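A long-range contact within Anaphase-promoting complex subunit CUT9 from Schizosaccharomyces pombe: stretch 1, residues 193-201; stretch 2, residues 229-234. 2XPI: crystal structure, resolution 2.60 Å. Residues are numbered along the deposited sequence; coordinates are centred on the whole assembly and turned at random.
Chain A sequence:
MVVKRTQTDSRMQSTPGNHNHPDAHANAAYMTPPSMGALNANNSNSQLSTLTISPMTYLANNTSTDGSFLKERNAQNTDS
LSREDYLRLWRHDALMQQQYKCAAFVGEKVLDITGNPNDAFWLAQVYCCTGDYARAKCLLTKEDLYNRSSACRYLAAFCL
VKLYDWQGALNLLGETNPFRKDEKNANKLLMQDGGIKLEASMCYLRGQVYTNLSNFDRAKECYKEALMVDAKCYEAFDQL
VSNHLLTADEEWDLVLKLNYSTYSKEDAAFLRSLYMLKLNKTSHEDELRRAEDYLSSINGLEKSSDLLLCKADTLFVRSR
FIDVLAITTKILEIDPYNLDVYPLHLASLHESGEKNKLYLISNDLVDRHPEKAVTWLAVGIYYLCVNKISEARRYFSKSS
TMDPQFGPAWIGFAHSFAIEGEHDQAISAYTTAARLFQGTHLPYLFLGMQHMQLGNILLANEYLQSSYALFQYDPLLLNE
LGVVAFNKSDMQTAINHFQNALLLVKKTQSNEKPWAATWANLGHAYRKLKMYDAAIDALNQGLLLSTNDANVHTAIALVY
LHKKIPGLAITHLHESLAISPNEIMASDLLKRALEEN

Stretch 1 (193-201) DGGIKLEAS
Stretch 2 (229-234) VDAKCY

A salt-bridged pair from one stretch reaches across to pin the backbone of the other. Asp 230 (chi1 t) and Lys 232 (chi1 to chi4 m, t, m, m) join OD2 to NZ at 2.9 Å, the lysine, third residue of the type I turn from Asp 230 to Cys 233, bending its end to the aspartate's carboxylate. Asp 230 OD1 also accepts Lys 232 N at 2.7 Å, and Cys 233 N bonds to Asp 230 O at 3.1 Å, closing the turn. Thus braced, Asp 230 OD2 takes Lys 197 N at 3.1 Å, while Lys 232 NZ gives to Gly 195 O at 3.1 Å.

The glycine approach is loop: Gly 194, at phi/psi 118/-19, would jam any CB against the preceding carbonyl, and Asp 193 (chi1 p) holds Gly 195 N through OD1 at 2.8 Å. Extended Ile 196 and N-cap Lys 197, near -65/130, lead into a helix from Leu 198.

CA atoms set the register: Ile 196 to Lys 232 at 6.0 Å, Ala 200 to Val 229 at 5.6 Å, so the stretches pass roughly antiparallel. Small Ala 200 points toward stretch 2, its CB 4.1 Å from Val 229 CG1 (chi1 t) and 4.2 Å from Cys 233 CB. Ile 196 (m, m) starts sideways, yet its CD1 lies 3.5 Å from Lys 232 CB, covering the lysine's aliphatic base. Together the stretches bury 450 Å².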

ATOM      1  N   ASP A 193     -27.304  15.254  -1.380  1.00 57.26           N
ATOM      2  CA  ASP A 193     -26.298  16.043  -2.097  1.00 52.97           C
ATOM      3  C   ASP A 193     -25.658  15.375  -3.330  1.00 49.87           C
ATOM      4  O   ASP A 193     -24.890  16.014  -4.049  1.00 51.37           O
ATOM      5  CB  ASP A 193     -25.185  16.473  -1.137  1.00 51.85           C
ATOM      6  CG  ASP A 193     -24.395  15.296  -0.599  1.00 51.38           C
ATOM      7  OD1 ASP A 193     -24.433  14.210  -1.226  1.00 50.90           O
ATOM      8  OD2 ASP A 193     -23.741  15.452   0.454  1.00 50.99           O
ATOM      9  N   GLY A 194     -25.946  14.097  -3.565  1.00 45.08           N
ATOM     10  CA  GLY A 194     -25.456  13.422  -4.750  1.00 41.15           C
ATOM     11  C   GLY A 194     -24.543  12.251  -4.427  1.00 40.31           C
ATOM     12  O   GLY A 194     -24.311  11.392  -5.280  1.00 38.86           O
ATOM     13  N   GLY A 195     -24.010  12.233  -3.204  1.00 39.75           N
ATOM     14  CA  GLY A 195     -23.143  11.155  -2.745  1.00 38.14           C
ATOM     15  C   GLY A 195     -23.869  10.158  -1.869  1.00 36.57           C
ATOM     16  O   GLY A 195     -25.079  10.295  -1.660  1.00 36.78           O
ATOM     17  N   ILE A 196     -23.143   9.144  -1.389  1.00 36.47           N
ATOM     18  CA  ILE A 196     -23.673   8.122  -0.469  1.00 38.34           C
ATOM     19  C   ILE A 196     -23.929   8.733   0.903  1.00 40.76           C
ATOM     20  O   ILE A 196     -23.046   9.380   1.453  1.00 42.35           O
ATOM     21  CB  ILE A 196     -22.660   6.985  -0.198  1.00 37.84           C
ATOM     22  CG1 ILE A 196     -21.865   6.574  -1.451  1.00 39.05           C
ATOM     23  CG2 ILE A 196     -23.338   5.814   0.523  1.00 35.59           C
ATOM     24  CD1 ILE A 196     -22.678   6.331  -2.612  1.00 43.02           C
ATOM     25  N   LYS A 197     -25.108   8.523   1.482  1.00 41.48           N
ATOM     26  CA  LYS A 197     -25.383   9.113   2.795  1.00 41.28           C
ATOM     27  C   LYS A 197     -24.403   8.542   3.778  1.00 40.76           C
ATOM     28  O   LYS A 197     -24.247   7.344   3.847  1.00 42.28           O
ATOM     29  CB  LYS A 197     -26.798   8.802   3.258  1.00 41.78           C
ATOM     30  CG  LYS A 197     -27.880   9.388   2.385  1.00 43.49           C
ATOM     31  CD  LYS A 197     -29.193   9.373   3.112  1.00 47.57           C
ATOM     32  CE  LYS A 197     -30.275  10.011   2.266  1.00 53.02           C
ATOM     33  NZ  LYS A 197     -31.490  10.323   3.079  1.00 56.42           N
ATOM     34  N   LEU A 198     -23.724   9.392   4.534  1.00 40.56           N
ATOM     35  CA  LEU A 198     -22.747   8.897   5.490  1.00 37.85           C
ATOM     36  C   LEU A 198     -23.391   7.900   6.467  1.00 41.19           C
ATOM     37  O   LEU A 198     -22.721   6.998   6.993  1.00 41.94           O
ATOM     38  CB  LEU A 198     -22.052  10.054   6.211  1.00 35.42           C
ATOM     39  CG  LEU A 198     -20.948  10.750   5.407  1.00 36.08           C
ATOM     40  CD1 LEU A 198     -20.454  12.016   6.103  1.00 36.05           C
ATOM     41  CD2 LEU A 198     -19.782   9.796   5.142  1.00 35.02           C
ATOM     42  N   GLU A 199     -24.692   8.038   6.696  1.00 42.87           N
ATOM     43  CA  GLU A 199     -25.404   7.042   7.485  1.00 45.77           C
ATOM     44  C   GLU A 199     -25.248   5.643   6.862  1.00 45.88           C
ATOM     45  O   GLU A 199     -25.039   4.655   7.570  1.00 46.05           O
ATOM     46  CB  GLU A 199     -26.887   7.391   7.610  1.00 49.70           C
ATOM     47  CG  GLU A 199     -27.668   6.377   8.448  1.00 53.08           C
ATOM     48  CD  GLU A 199     -29.153   6.683   8.532  1.00 58.90           C
ATOM     49  OE1 GLU A 199     -29.580   7.754   8.033  1.00 60.54           O
ATOM     50  OE2 GLU A 199     -29.895   5.848   9.098  1.00 61.20           O
ATOM     51  N   ALA A 200     -25.348   5.554   5.536  1.00 43.08           N
ATOM     52  CA  ALA A 200     -25.195   4.273   4.878  1.00 39.03           C
ATOM     53  C   ALA A 200     -23.794   3.749   5.107  1.00 42.83           C
ATOM     54  O   ALA A 200     -23.604   2.622   5.585  1.00 46.40           O
ATOM     55  CB  ALA A 200     -25.459   4.402   3.434  1.00 37.20           C
ATOM     56  N   SER A 201     -22.811   4.586   4.795  1.00 42.77           N
ATOM     57  CA  SER A 201     -21.404   4.211   4.856  1.00 42.82           C
ATOM     58  C   SER A 201     -20.976   3.696   6.218  1.00 43.41           C
ATOM     59  O   SER A 201     -20.125   2.813   6.321  1.00 43.77           O
ATOM     60  CB  SER A 201     -20.525   5.395   4.441  1.00 44.98           C
ATOM     61  OG  SER A 201     -20.807   5.773   3.097  1.00 46.26           O
ATOM     62  N   VAL A 229     -30.903   2.299   3.492  1.00 51.08           N
ATOM     63  CA  VAL A 229     -30.655   3.719   3.753  1.00 51.62           C
ATOM     64  C   VAL A 229     -30.315   4.519   2.485  1.00 53.26           C
ATOM     65  O   VAL A 229     -30.803   5.638   2.297  1.00 55.10           O
ATOM     66  CB  VAL A 229     -29.544   3.925   4.804  1.00 48.76           C
ATOM     67  CG1 VAL A 229     -29.183   5.413   4.928  1.00 46.29           C
ATOM     68  CG2 VAL A 229     -29.969   3.356   6.141  1.00 48.12           C
ATOM     69  N   ASP A 230     -29.473   3.945   1.627  1.00 51.43           N
ATOM     70  CA  ASP A 230     -29.089   4.589   0.375  1.00 49.48           C
ATOM     71  C   ASP A 230     -28.741   3.500  -0.633  1.00 45.00           C
ATOM     72  O   ASP A 230     -27.760   2.780  -0.477  1.00 40.72           O
ATOM     73  CB  ASP A 230     -27.893   5.537   0.585  1.00 50.71           C
ATOM     74  CG  ASP A 230     -27.601   6.417  -0.643  1.00 54.89           C
ATOM     75  OD1 ASP A 230     -27.591   5.883  -1.779  1.00 54.74           O
ATOM     76  OD2 ASP A 230     -27.372   7.650  -0.475  1.00 56.73           O
ATOM     77  N   ALA A 231     -29.559   3.391  -1.672  1.00 44.84           N
ATOM     78  CA  ALA A 231     -29.362   2.394  -2.711  1.00 42.84           C
ATOM     79  C   ALA A 231     -28.002   2.493  -3.383  1.00 41.32           C
ATOM     80  O   ALA A 231     -27.630   1.605  -4.133  1.00 39.42           O
ATOM     81  CB  ALA A 231     -30.455   2.508  -3.752  1.00 44.64           C
ATOM     82  N   LYS A 232     -27.263   3.571  -3.133  1.00 43.79           N
ATOM     83  CA  LYS A 232     -25.984   3.779  -3.820  1.00 43.36           C
ATOM     84  C   LYS A 232     -24.816   3.105  -3.104  1.00 43.21           C
ATOM     85  O   LYS A 232     -23.727   2.989  -3.652  1.00 43.61           O
ATOM     86  CB  LYS A 232     -25.703   5.265  -4.083  1.00 41.75           C
ATOM     87  CG  LYS A 232     -26.754   5.937  -4.964  1.00 42.44           C
ATOM     88  CD  LYS A 232     -26.337   7.342  -5.451  1.00 40.63           C
ATOM     89  CE  LYS A 232     -25.878   8.259  -4.318  1.00 37.15           C
ATOM     90  NZ  LYS A 232     -26.901   8.405  -3.263  1.00 35.41           N
ATOM     91  N   CYS A 233     -25.051   2.628  -1.891  1.00 44.26           N
ATOM     92  CA  CYS A 233     -24.018   1.880  -1.169  1.00 41.62           C
ATOM     93  C   CYS A 233     -23.744   0.485  -1.764  1.00 40.66           C
ATOM     94  O   CYS A 233     -24.034  -0.554  -1.171  1.00 41.10           O
ATOM     95  CB  CYS A 233     -24.368   1.761   0.304  1.00 40.13           C
ATOM     96  SG  CYS A 233     -22.953   1.331   1.228  1.00 50.89           S
ATOM     97  N   TYR A 234     -23.146   0.486  -2.937  1.00 38.40           N
ATOM     98  CA  TYR A 234     -22.788  -0.738  -3.599  1.00 38.19           C
ATOM     99  C   TYR A 234     -21.646  -1.534  -2.918  1.00 38.61           C
ATOM    100  O   TYR A 234     -21.505  -2.718  -3.197  1.00 41.90           O
ATOM    101  CB  TYR A 234     -22.490  -0.422  -5.071  1.00 37.07           C
ATOM    102  CG  TYR A 234     -21.942  -1.558  -5.886  1.00 36.52           C
ATOM    103  CD1 TYR A 234     -22.737  -2.228  -6.801  1.00 37.15           C
ATOM    104  CD2 TYR A 234     -20.613  -1.938  -5.762  1.00 35.83           C
ATOM    105  CE1 TYR A 234     -22.225  -3.262  -7.562  1.00 39.51           C
ATOM    106  CE2 TYR A 234     -20.093  -2.948  -6.510  1.00 38.02           C
ATOM    107  CZ  TYR A 234     -20.893  -3.622  -7.406  1.00 42.13           C
ATOM    108  OH  TYR A 234     -20.338  -4.656  -8.139  1.00 46.60           O
TER